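Local structure of ribosome-associated factor Y (Coxiella burnetii, 3TQM) at residues R17-K22 with K72-L77; D51-V54 with S59-N62; D32-I37 with T83-Y88; K22-I27 with I37-H42. The protein probably acts as a ribosome hibernation factor of the HPF/YfiA family, regulating translation by associating with 100S particles, which are dimers of 70S ribosomes. All blocks are in the same frame, centred on the assembly; numbering follows the deposited sequence.

In the fold
From the N terminus, strand 2-8 leads into helix 14-24, which opens both interaction 1 and interaction 4. Interaction 4 closes first, inside the loop of interaction 1, setting the end of this helix on the adjoining strand 36-44 of the beta-alpha-beta unit. Before it closes, interaction 3 has opened in 32-37, so the two cross and share I37. Interaction 2 is the local closure of the hairpin 47-56/59-65, in series after interaction 4 and nested inside interactions 1 and 3. Helix 70-89 comes last: its early part closes interaction 1 against helix 14-24, and its late part closes interaction 3, which therefore crosses interaction 1. Together they tie both helices to one face of the four-stranded sheet.

Interaction 1 of 4, residues R17-K22 with K72-L77; sequences RELTEK and KTVDLL
V74 reaches from helix 70-89 towards L19 and T20 of helix 14-24, where the two helices of this beta-alpha-beta-beta-beta-alpha fold lie beside each other on one face of the sheet. The approach is close, with the CA atoms of T20 and V74 only 6.7 Å apart, yet it involves few atoms. Starting from V74, the CB points at the other helix but stands back slightly, 4.3 Å from T20 OG1, and the two methyls do the work. CG1, turned anti to the backbone N (chi1 166°), touches two neighbours: L19 CD1, 3.9 Å from V74 CG1, and the T20 hydroxyl at a similar separation. The side chains of L19 and V74 run past each other from opposite helices, and the meeting is methyl to methyl. The other branch, CG2, bears on T20 OG1 and also touches the ring of F41 in strand 36-44. T20 comes in at a slant and divides its own branches. Its OG1 lies beside the backbone N (chi1 -58°) and its CG2 anti to that N, so the methyl is left to pack against I39 and the oxygen faces the valine. That buried hydroxyl is not short of a partner, because OG1 is hydrogen-bonded to the carbonyl oxygen of L16, one turn back in its own helix. Nearby, a salt bridge from D75 to K23 joins the same two helices. The shortest approach across the interface is polar atom to methyl, T20 OG1 to V74 CG2 at 3.5 Å, a van der Waals touch.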
loop_
_atom_site.group_PDB
_atom_site.type_symbol
_atom_site.label_atom_id
_atom_site.label_comp_id
_atom_site.label_asym_id
_atom_site.label_seq_id
_atom_site.Cartn_x
_atom_site.Cartn_y
_atom_site.Cartn_z
ATOM N N ARG A 17 4.741 -8.948 -6.043
ATOM C CA ARG A 17 3.290 -8.978 -6.030
ATOM C C ARG A 17 2.780 -9.816 -4.866
ATOM O O ARG A 17 1.839 -9.427 -4.174
ATOM C CB ARG A 17 2.764 -9.541 -7.345
ATOM C CG ARG A 17 1.257 -9.494 -7.447
ATOM C CD ARG A 17 0.795 -9.779 -8.855
ATOM N NE ARG A 17 -0.614 -9.447 -9.002
ATOM C CZ ARG A 17 -1.062 -8.238 -9.322
ATOM N NH1 ARG A 17 -0.209 -7.246 -9.535
ATOM N NH2 ARG A 17 -2.365 -8.018 -9.431
ATOM N N GLU A 18 3.403 -10.971 -4.662
ATOM C CA GLU A 18 3.030 -11.855 -3.567
ATOM C C GLU A 18 3.357 -11.214 -2.226
ATOM O O GLU A 18 2.536 -11.216 -1.309
ATOM C CB GLU A 18 3.740 -13.202 -3.689
ATOM C CG GLU A 18 3.485 -14.135 -2.519
ATOM C CD GLU A 18 4.167 -15.477 -2.683
ATOM O OE1 GLU A 18 5.258 -15.521 -3.291
ATOM O OE2 GLU A 18 3.608 -16.488 -2.210
ATOM N N LEU A 19 4.563 -10.664 -2.124
ATOM C CA LEU A 19 5.009 -9.995 -0.907
ATOM C C LEU A 19 4.040 -8.896 -0.478
ATOM O O LEU A 19 3.681 -8.792 0.696
ATOM C CB LEU A 19 6.406 -9.406 -1.112
ATOM C CG LEU A 19 7.098 -8.740 0.083
ATOM C CD1 LEU A 19 6.670 -7.285 0.268
ATOM C CD2 LEU A 19 6.875 -9.544 1.358
ATOM N N THR A 20 3.615 -8.074 -1.432
ATOM C CA THR A 20 2.725 -6.962 -1.129
ATOM C C THR A 20 1.352 -7.470 -0.711
ATOM O O THR A 20 0.719 -6.911 0.182
ATOM C CB THR A 20 2.577 -6.010 -2.330
ATOM O OG1 THR A 20 3.867 -5.509 -2.704
ATOM C CG2 THR A 20 1.673 -4.845 -1.968
ATOM N N GLU A 21 0.897 -8.532 -1.366
ATOM C CA GLU A 21 -0.385 -9.146 -1.040
ATOM C C GLU A 21 -0.441 -9.613 0.411
ATOM O O GLU A 21 -1.359 -9.257 1.147
ATOM C CB GLU A 21 -0.672 -10.327 -1.967
ATOM C CG GLU A 21 -1.306 -9.947 -3.290
ATOM C CD GLU A 21 -1.588 -11.155 -4.162
ATOM O OE1 GLU A 21 -1.363 -12.294 -3.697
ATOM O OE2 GLU A 21 -2.032 -10.966 -5.313
ATOM N N LYS A 22 0.543 -10.409 0.816
ATOM C CA LYS A 22 0.528 -11.013 2.143
ATOM C C LYS A 22 0.676 -9.978 3.255
ATOM O O LYS A 22 0.159 -10.166 4.356
ATOM C CB LYS A 22 1.607 -12.092 2.271
ATOM C CG LYS A 22 2.998 -11.560 2.529
ATOM C CD LYS A 22 3.917 -12.674 2.997
ATOM C CE LYS A 22 5.272 -12.128 3.416
ATOM N NZ LYS A 22 6.140 -13.181 4.011
ATOM N N LYS A 72 11.645 -2.740 0.261
ATOM C CA LYS A 72 11.757 -1.937 1.469
ATOM C C LYS A 72 10.683 -0.849 1.493
ATOM O O LYS A 72 10.146 -0.516 2.550
ATOM C CB LYS A 72 13.144 -1.304 1.563
ATOM C CG LYS A 72 13.457 -0.710 2.925
ATOM C CD LYS A 72 14.797 0.007 2.927
ATOM C CE LYS A 72 15.209 0.392 4.338
ATOM N NZ LYS A 72 14.136 1.152 5.039
ATOM N N THR A 73 10.369 -0.305 0.320
ATOM C CA THR A 73 9.355 0.737 0.201
ATOM C C THR A 73 7.980 0.223 0.612
ATOM O O THR A 73 7.249 0.895 1.339
ATOM C CB THR A 73 9.269 1.288 -1.235
ATOM O OG1 THR A 73 10.555 1.770 -1.642
ATOM C CG2 THR A 73 8.258 2.421 -1.303
ATOM N N VAL A 74 7.629 -0.967 0.134
ATOM C CA VAL A 74 6.361 -1.593 0.494
ATOM C C VAL A 74 6.231 -1.664 2.005
ATOM O O VAL A 74 5.207 -1.282 2.574
ATOM C CB VAL A 74 6.242 -3.011 -0.088
ATOM C CG1 VAL A 74 5.090 -3.759 0.567
ATOM C CG2 VAL A 74 6.061 -2.951 -1.600
ATOM N N ASP A 75 7.286 -2.147 2.651
ATOM C CA ASP A 75 7.319 -2.269 4.101
ATOM C C ASP A 75 7.030 -0.924 4.760
ATOM O O ASP A 75 6.264 -0.848 5.719
ATOM C CB ASP A 75 8.682 -2.793 4.553
ATOM C CG ASP A 75 8.612 -3.532 5.873
ATOM O OD1 ASP A 75 8.580 -4.780 5.853
ATOM O OD2 ASP A 75 8.583 -2.869 6.930
ATOM N N LEU A 76 7.643 0.133 4.237
ATOM C CA LEU A 76 7.442 1.479 4.768
ATOM C C LEU A 76 5.999 1.947 4.601
ATOM O O LEU A 76 5.420 2.540 5.512
ATOM C CB LEU A 76 8.398 2.469 4.097
ATOM C CG LEU A 76 9.783 2.666 4.727
ATOM C CD1 LEU A 76 10.449 1.335 5.033
ATOM C CD2 LEU A 76 10.663 3.520 3.825
ATOM N N LEU A 77 5.425 1.678 3.433
ATOM C CA LEU A 77 4.062 2.102 3.133
ATOM C C LEU A 77 3.054 1.440 4.067
ATOM O O LEU A 77 2.026 2.032 4.401
ATOM C CB LEU A 77 3.709 1.796 1.677
ATOM C CG LEU A 77 2.324 2.254 1.214
ATOM C CD1 LEU A 77 2.154 3.751 1.420
ATOM C CD2 LEU A 77 2.092 1.884 -0.241
#

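Interaction 2 of 4, residues D51-V54 with S59-N62; sequences DANV and STIN
This is an antiparallel strand pairing, the beta hairpin of strands 47-56 and 59-65 that forms one margin of the four-stranded sheet. V54 and I61 make the hydrogen-bonded pair: V54 N reaches I61 O at 2.8 Å, and I61 N returns the bond to V54 O. Their side chains share the face covered by the helices, CB against CB at 4.2 Å, with I61 continuing onto L81 and Q84 of helix 70-89. N53 and N62, the neighbouring non-hydrogen-bonded pair, stand side by side on the opposite face and point the same way. CG of N53 is anti to its backbone N, which brings the amide alongside that of N62, and ND2 of N53 gives a nearly straight bond (171°) to OD1 of N62. The two amide planes are 38° apart; the acceptor lies in the plane of the N53 amide, whereas the donor nitrogen is tilted 31° from the plane of the N62 carbonyl. This links the two side chains over the strands in addition to the backbone ladder. The methyl of T60 closes in on the same nitrogen, CG2 of T60 lying 3.3 Å from ND2 of N53.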
loop_
_atom_site.group_PDB
_atom_site.type_symbol
_atom_site.label_atom_id
_atom_site.label_comp_id
_atom_site.label_asym_id
_atom_site.label_seq_id
_atom_site.Cartn_x
_atom_site.Cartn_y
_atom_site.Cartn_z
ATOM N N ASP A 51 2.763 3.865 -3.934
ATOM C CA ASP A 51 1.628 4.683 -3.526
ATOM C C ASP A 51 0.385 3.811 -3.355
ATOM O O ASP A 51 0.208 2.821 -4.068
ATOM C CB ASP A 51 1.382 5.782 -4.565
ATOM C CG ASP A 51 0.386 6.827 -4.095
ATOM O OD1 ASP A 51 -0.007 6.797 -2.908
ATOM O OD2 ASP A 51 0.004 7.691 -4.914
ATOM N N ALA A 52 -0.472 4.174 -2.403
ATOM C CA ALA A 52 -1.646 3.367 -2.088
ATOM C C ALA A 52 -2.904 4.198 -1.844
ATOM O O ALA A 52 -2.865 5.226 -1.167
ATOM C CB ALA A 52 -1.361 2.474 -0.889
ATOM N N ASN A 53 -4.017 3.737 -2.403
ATOM C CA ASN A 53 -5.320 4.357 -2.176
ATOM C C ASN A 53 -6.276 3.340 -1.555
ATOM O O ASN A 53 -6.660 2.362 -2.196
ATOM C CB ASN A 53 -5.887 4.906 -3.492
ATOM C CG ASN A 53 -7.309 5.423 -3.353
ATOM O OD1 ASN A 53 -8.268 4.696 -3.602
ATOM N ND2 ASN A 53 -7.449 6.685 -2.964
ATOM N N VAL A 54 -6.647 3.566 -0.299
ATOM C CA VAL A 54 -7.475 2.618 0.444
ATOM C C VAL A 54 -8.866 3.166 0.752
ATOM O O VAL A 54 -9.012 4.276 1.264
ATOM C CB VAL A 54 -6.800 2.206 1.765
ATOM C CG1 VAL A 54 -7.759 1.393 2.622
ATOM C CG2 VAL A 54 -5.525 1.425 1.479
ATOM N N SER A 59 -14.764 7.129 4.169
ATOM C CA SER A 59 -13.510 7.857 3.997
ATOM C C SER A 59 -12.515 7.148 3.088
ATOM O O SER A 59 -12.746 6.023 2.652
ATOM C CB SER A 59 -12.865 8.149 5.359
ATOM O OG SER A 59 -12.678 6.953 6.102
ATOM N N THR A 60 -11.406 7.825 2.807
ATOM C CA THR A 60 -10.384 7.289 1.922
ATOM C C THR A 60 -8.994 7.631 2.446
ATOM O O THR A 60 -8.732 8.769 2.840
ATOM C CB THR A 60 -10.535 7.840 0.494
ATOM O OG1 THR A 60 -11.841 7.533 -0.001
ATOM C CG2 THR A 60 -9.494 7.233 -0.430
ATOM N N ILE A 61 -8.105 6.644 2.450
ATOM C CA ILE A 61 -6.728 6.854 2.883
ATOM C C ILE A 61 -5.772 6.844 1.693
ATOM O O ILE A 61 -5.753 5.893 0.912
ATOM C CB ILE A 61 -6.285 5.780 3.899
ATOM C CG1 ILE A 61 -7.061 5.926 5.213
ATOM C CG2 ILE A 61 -4.789 5.866 4.156
ATOM C CD1 ILE A 61 -6.657 4.925 6.286
ATOM N N ASN A 62 -4.988 7.910 1.557
ATOM C CA ASN A 62 -3.921 7.955 0.560
ATOM C C ASN A 62 -2.562 8.056 1.241
ATOM O O ASN A 62 -2.327 8.968 2.034
ATOM C CB ASN A 62 -4.106 9.135 -0.397
ATOM C CG ASN A 62 -5.359 9.014 -1.238
ATOM O OD1 ASN A 62 -5.397 8.264 -2.211
ATOM N ND2 ASN A 62 -6.392 9.761 -0.872
#

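Interaction 3 of 4, residues D32-I37 with T83-Y88; sequences DEISNI and TQLSKY
The turn leading into strand 36-44 meets the late part of helix 70-89 here, at one end of the helix-covered face of the beta-alpha-beta-beta-beta-alpha fold. Two pairs of side chains bridge the gap, one polar and one apolar, while the backbones stay well apart: even the closest CA atoms, those of I34 and L85, are 9.8 Å from each other. E33 sends a side chain extended beyond CG across to Y88, and the phenol OH of Y88 donates a hydrogen bond to OE1 of E33 at 2.6 Å. The hydroxyl meets that oxygen nearly end-on to its C-O bond. OE1 sits at the ring edge and in its plane, 3.4 Å from both CE2 and CZ of Y88, and the carboxylate is turned 68° against the ring. Y88 has CG anti to its backbone N (chi1 163°), which carries the ring out towards the turn; on the way it packs on L56 and S59 of the hairpin strands. Deeper in, I34 CD1 faces L85 CD2 at 4.3 Å, a loose touch between methyls. Both residues are buried, I34 also resting on V54 and L56, and L85 on I27 and I61, so the pair belongs to the core beneath the polar bridge. E33 itself is exposed. A short bond from a phenol to an acidic oxygen would be expected to stabilise the charged form of the carboxylate and probably make E33 somewhat more acidic, while using the phenol proton to fasten the turn to the helix.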
loop_
_atom_site.group_PDB
_atom_site.type_symbol
_atom_site.label_atom_id
_atom_site.label_comp_id
_atom_site.label_asym_id
_atom_site.label_seq_id
_atom_site.Cartn_x
_atom_site.Cartn_y
_atom_site.Cartn_z
ATOM N N ASP A 32 -10.720 -5.379 7.927
ATOM C CA ASP A 32 -11.918 -5.988 7.363
ATOM C C ASP A 32 -12.981 -4.965 6.977
ATOM O O ASP A 32 -14.032 -5.318 6.439
ATOM C CB ASP A 32 -12.489 -7.045 8.310
ATOM C CG ASP A 32 -11.673 -8.322 8.308
ATOM O OD1 ASP A 32 -11.914 -9.177 7.429
ATOM O OD2 ASP A 32 -10.784 -8.469 9.174
ATOM N N GLU A 33 -12.698 -3.694 7.241
ATOM C CA GLU A 33 -13.601 -2.622 6.851
ATOM C C GLU A 33 -13.171 -2.022 5.520
ATOM O O GLU A 33 -13.874 -1.193 4.941
ATOM C CB GLU A 33 -13.655 -1.550 7.933
ATOM C CG GLU A 33 -14.093 -2.091 9.278
ATOM C CD GLU A 33 -14.223 -1.009 10.323
ATOM O OE1 GLU A 33 -14.458 0.159 9.947
ATOM O OE2 GLU A 33 -14.086 -1.328 11.522
ATOM N N ILE A 34 -12.009 -2.455 5.040
ATOM C CA ILE A 34 -11.487 -2.010 3.756
ATOM C C ILE A 34 -12.175 -2.730 2.601
ATOM O O ILE A 34 -12.273 -3.957 2.592
ATOM C CB ILE A 34 -9.981 -2.277 3.653
ATOM C CG1 ILE A 34 -9.226 -1.501 4.730
ATOM C CG2 ILE A 34 -9.470 -1.911 2.273
ATOM C CD1 ILE A 34 -7.733 -1.772 4.739
ATOM N N SER A 35 -12.644 -1.962 1.623
ATOM C CA SER A 35 -13.306 -2.531 0.457
ATOM C C SER A 35 -12.350 -2.636 -0.727
ATOM O O SER A 35 -12.217 -3.701 -1.330
ATOM C CB SER A 35 -14.521 -1.690 0.071
ATOM O OG SER A 35 -14.143 -0.379 -0.292
ATOM N N ASN A 36 -11.691 -1.528 -1.055
ATOM C CA ASN A 36 -10.768 -1.482 -2.187
ATOM C C ASN A 36 -9.393 -0.916 -1.845
ATOM O O ASN A 36 -9.273 0.106 -1.167
ATOM C CB ASN A 36 -11.358 -0.660 -3.334
ATOM C CG ASN A 36 -12.552 -1.327 -3.978
ATOM O OD1 ASN A 36 -12.406 -2.270 -4.758
ATOM N ND2 ASN A 36 -13.747 -0.830 -3.671
ATOM N N ILE A 37 -8.358 -1.582 -2.339
ATOM C CA ILE A 37 -7.004 -1.067 -2.239
ATOM C C ILE A 37 -6.390 -1.023 -3.626
ATOM O O ILE A 37 -6.272 -2.053 -4.290
ATOM C CB ILE A 37 -6.118 -1.957 -1.363
ATOM C CG1 ILE A 37 -6.696 -2.067 0.046
ATOM C CG2 ILE A 37 -4.699 -1.408 -1.323
ATOM C CD1 ILE A 37 -5.731 -2.666 1.041
ATOM N N THR A 83 -0.689 3.480 10.546
ATOM C CA THR A 83 -0.847 4.754 11.229
ATOM C C THR A 83 -2.178 5.395 10.848
ATOM O O THR A 83 -2.958 5.788 11.713
ATOM C CB THR A 83 0.296 5.732 10.884
ATOM O OG1 THR A 83 1.546 5.189 11.328
ATOM C CG2 THR A 83 0.068 7.078 11.558
ATOM N N GLN A 84 -2.434 5.490 9.547
ATOM C CA GLN A 84 -3.643 6.141 9.047
ATOM C C GLN A 84 -4.911 5.373 9.420
ATOM O O GLN A 84 -5.966 5.971 9.647
ATOM C CB GLN A 84 -3.565 6.342 7.532
ATOM C CG GLN A 84 -2.540 7.383 7.111
ATOM C CD GLN A 84 -2.729 8.704 7.831
ATOM O OE1 GLN A 84 -1.781 9.266 8.379
ATOM N NE2 GLN A 84 -3.960 9.207 7.836
ATOM N N LEU A 85 -4.800 4.049 9.481
ATOM C CA LEU A 85 -5.909 3.208 9.906
ATOM C C LEU A 85 -6.192 3.387 11.397
ATOM O O LEU A 85 -7.343 3.347 11.825
ATOM C CB LEU A 85 -5.628 1.739 9.585
ATOM C CG LEU A 85 -5.833 1.315 8.128
ATOM C CD1 LEU A 85 -5.134 -0.003 7.839
ATOM C CD2 LEU A 85 -7.317 1.223 7.799
ATOM N N SER A 86 -5.143 3.592 12.186
ATOM C CA SER A 86 -5.316 3.811 13.617
ATOM C C SER A 86 -5.998 5.144 13.907
ATOM O O SER A 86 -6.754 5.259 14.869
ATOM C CB SER A 86 -3.984 3.710 14.360
ATOM O OG SER A 86 -3.568 2.359 14.474
ATOM N N LYS A 87 -5.725 6.150 13.082
ATOM C CA LYS A 87 -6.415 7.432 13.200
ATOM C C LYS A 87 -7.882 7.266 12.807
ATOM O O LYS A 87 -8.779 7.779 13.479
ATOM C CB LYS A 87 -5.752 8.497 12.325
ATOM C CG LYS A 87 -4.388 8.949 12.820
ATOM C CD LYS A 87 -3.817 10.051 11.939
ATOM C CE LYS A 87 -2.492 10.561 12.490
ATOM N NZ LYS A 87 -1.881 11.601 11.610
ATOM N N TYR A 88 -8.112 6.550 11.713
ATOM C CA TYR A 88 -9.457 6.227 11.271
ATOM C C TYR A 88 -10.251 5.597 12.408
ATOM O O TYR A 88 -11.361 6.027 12.724
ATOM C CB TYR A 88 -9.397 5.274 10.075
ATOM C CG TYR A 88 -10.693 4.556 9.785
ATOM C CD1 TYR A 88 -11.681 5.152 9.014
ATOM C CD2 TYR A 88 -10.924 3.279 10.276
ATOM C CE1 TYR A 88 -12.865 4.498 8.745
ATOM C CE2 TYR A 88 -12.106 2.616 10.013
ATOM C CZ TYR A 88 -13.073 3.232 9.246
ATOM O OH TYR A 88 -14.253 2.579 8.980
#

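Interaction 4 of 4, residues K22-I27 with I37-H42; sequences KKLHRI and IHIIFH
L24 points its forked end straight at two isoleucines, I37 and I39, and meets both tip to tip. One prong, CD1, runs up against CD1 of I39 at 3.3 Å, tight for two methyl groups and perhaps partly a matter of model accuracy. The other prong, CD2, faces CD1 of I37 at 3.9 Å, and CG2 of I37 lies near the first prong as well. The isoleucines present themselves in the same way: in each, CG1 is anti to the carbonyl carbon (chi1 -59° in I37 and -61° in I39) and the chain is stretched out to CD1, giving two roughly parallel methyl ends for the leucine fork to meet. Two residues apart on one strand, they share its helix-facing side. The strand is the second of a beta-alpha-beta crossover: helix 14-24 connects the parallel neighbours 2-8 and 36-44, and L24, near its end, presses the helix onto the sheet. I3 of the first strand and M78 of helix 70-89 also touch L24. From L24 to I27 the chain folds through a type I turn, closed by I27 N bonding to L24 O at 3.2 Å, and I27 then packs on L81 and L85.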
loop_
_atom_site.group_PDB
_atom_site.type_symbol
_atom_site.label_atom_id
_atom_site.label_comp_id
_atom_site.label_asym_id
_atom_site.label_seq_id
_atom_site.Cartn_x
_atom_site.Cartn_y
_atom_site.Cartn_z
ATOM N N LYS A 22 0.543 -10.409 0.816
ATOM C CA LYS A 22 0.528 -11.013 2.143
ATOM C C LYS A 22 0.676 -9.978 3.255
ATOM O O LYS A 22 0.159 -10.166 4.356
ATOM C CB LYS A 22 1.607 -12.092 2.271
ATOM C CG LYS A 22 2.998 -11.560 2.529
ATOM C CD LYS A 22 3.917 -12.674 2.997
ATOM C CE LYS A 22 5.272 -12.128 3.416
ATOM N NZ LYS A 22 6.140 -13.181 4.011
ATOM N N LYS A 23 1.375 -8.885 2.967
ATOM C CA LYS A 23 1.534 -7.818 3.951
ATOM C C LYS A 23 0.248 -7.017 4.132
ATOM O O LYS A 23 -0.063 -6.569 5.234
ATOM C CB LYS A 23 2.692 -6.894 3.581
ATOM C CG LYS A 23 4.030 -7.351 4.118
ATOM C CD LYS A 23 5.109 -6.320 3.841
ATOM C CE LYS A 23 6.449 -6.765 4.397
ATOM N NZ LYS A 23 7.576 -6.081 3.698
ATOM N N LEU A 24 -0.494 -6.833 3.046
ATOM C CA LEU A 24 -1.766 -6.129 3.110
ATOM C C LEU A 24 -2.786 -6.954 3.874
ATOM O O LEU A 24 -3.637 -6.414 4.576
ATOM C CB LEU A 24 -2.282 -5.821 1.706
ATOM C CG LEU A 24 -1.645 -4.631 0.995
ATOM C CD1 LEU A 24 -2.108 -4.579 -0.445
ATOM C CD2 LEU A 24 -1.993 -3.344 1.720
ATOM N N HIS A 25 -2.694 -8.271 3.730
ATOM C CA HIS A 25 -3.602 -9.177 4.424
ATOM C C HIS A 25 -3.274 -9.268 5.912
ATOM O O HIS A 25 -3.994 -9.913 6.676
ATOM C CB HIS A 25 -3.566 -10.566 3.782
ATOM C CG HIS A 25 -4.162 -10.611 2.410
ATOM N ND1 HIS A 25 -5.340 -9.971 2.091
ATOM C CD2 HIS A 25 -3.742 -11.216 1.273
ATOM C CE1 HIS A 25 -5.623 -10.182 0.817
ATOM N NE2 HIS A 25 -4.669 -10.934 0.298
ATOM N N ARG A 26 -2.189 -8.612 6.314
ATOM C CA ARG A 26 -1.759 -8.597 7.709
ATOM C C ARG A 26 -2.034 -7.250 8.365
ATOM O O ARG A 26 -1.908 -7.107 9.581
ATOM C CB ARG A 26 -0.261 -8.891 7.811
ATOM C CG ARG A 26 0.134 -10.332 7.562
ATOM C CD ARG A 26 1.643 -10.477 7.661
ATOM N NE ARG A 26 2.085 -11.853 7.469
ATOM C CZ ARG A 26 3.285 -12.188 7.007
ATOM N NH1 ARG A 26 4.159 -11.243 6.681
ATOM N NH2 ARG A 26 3.611 -13.466 6.862
ATOM N N ILE A 27 -2.404 -6.262 7.558
ATOM C CA ILE A 27 -2.533 -4.892 8.044
ATOM C C ILE A 27 -3.693 -4.706 9.025
ATOM O O ILE A 27 -4.731 -5.359 8.919
ATOM C CB ILE A 27 -2.671 -3.890 6.884
ATOM C CG1 ILE A 27 -2.335 -2.478 7.360
ATOM C CG2 ILE A 27 -4.067 -3.940 6.290
ATOM C CD1 ILE A 27 -2.356 -1.459 6.258
ATOM N N ILE A 37 -8.358 -1.582 -2.339
ATOM C CA ILE A 37 -7.004 -1.067 -2.239
ATOM C C ILE A 37 -6.390 -1.023 -3.626
ATOM O O ILE A 37 -6.272 -2.053 -4.290
ATOM C CB ILE A 37 -6.118 -1.957 -1.363
ATOM C CG1 ILE A 37 -6.696 -2.067 0.046
ATOM C CG2 ILE A 37 -4.699 -1.408 -1.323
ATOM C CD1 ILE A 37 -5.731 -2.666 1.041
ATOM N N HIS A 38 -6.007 0.169 -4.071
ATOM C CA HIS A 38 -5.312 0.298 -5.342
ATOM C C HIS A 38 -3.880 0.759 -5.104
ATOM O O HIS A 38 -3.644 1.849 -4.582
ATOM C CB HIS A 38 -6.046 1.254 -6.285
ATOM C CG HIS A 38 -5.569 1.180 -7.703
ATOM N ND1 HIS A 38 -6.270 1.732 -8.753
ATOM C CD2 HIS A 38 -4.461 0.619 -8.244
ATOM C CE1 HIS A 38 -5.616 1.516 -9.879
ATOM N NE2 HIS A 38 -4.514 0.842 -9.600
ATOM N N ILE A 39 -2.929 -0.092 -5.479
ATOM C CA ILE A 39 -1.512 0.178 -5.282
ATOM C C ILE A 39 -0.833 0.528 -6.600
ATOM O O ILE A 39 -1.094 -0.091 -7.631
ATOM C CB ILE A 39 -0.795 -1.033 -4.660
ATOM C CG1 ILE A 39 -1.396 -1.355 -3.298
ATOM C CG2 ILE A 39 0.695 -0.766 -4.515
ATOM C CD1 ILE A 39 -0.736 -2.521 -2.628
ATOM N N ILE A 40 0.041 1.526 -6.556
ATOM C CA ILE A 40 0.763 1.956 -7.742
ATOM C C ILE A 40 2.267 2.006 -7.498
ATOM O O ILE A 40 2.753 2.795 -6.685
ATOM C CB ILE A 40 0.266 3.324 -8.235
ATOM C CG1 ILE A 40 -1.226 3.251 -8.571
ATOM C CG2 ILE A 40 1.066 3.779 -9.444
ATOM C CD1 ILE A 40 -1.766 4.498 -9.215
ATOM N N PHE A 41 2.994 1.143 -8.201
ATOM C CA PHE A 41 4.450 1.120 -8.129
ATOM C C PHE A 41 5.034 2.036 -9.203
ATOM O O PHE A 41 4.504 2.133 -10.307
ATOM C CB PHE A 41 4.976 -0.296 -8.338
ATOM C CG PHE A 41 4.503 -1.283 -7.306
ATOM C CD1 PHE A 41 3.275 -1.909 -7.436
ATOM C CD2 PHE A 41 5.290 -1.590 -6.209
ATOM C CE1 PHE A 41 2.839 -2.816 -6.490
ATOM C CE2 PHE A 41 4.861 -2.495 -5.260
ATOM C CZ PHE A 41 3.634 -3.110 -5.399
ATOM N N HIS A 42 6.106 2.738 -8.862
ATOM C CA HIS A 42 6.807 3.530 -9.856
ATOM C C HIS A 42 8.178 3.949 -9.364
ATOM O O HIS A 42 8.428 4.034 -8.164
ATOM C CB HIS A 42 5.978 4.743 -10.302
ATOM C CG HIS A 42 5.407 5.542 -9.173
ATOM N ND1 HIS A 42 4.401 5.069 -8.358
ATOM C CD2 HIS A 42 5.683 6.795 -8.741
ATOM C CE1 HIS A 42 4.092 5.991 -7.464
ATOM N NE2 HIS A 42 4.855 7.048 -7.675
#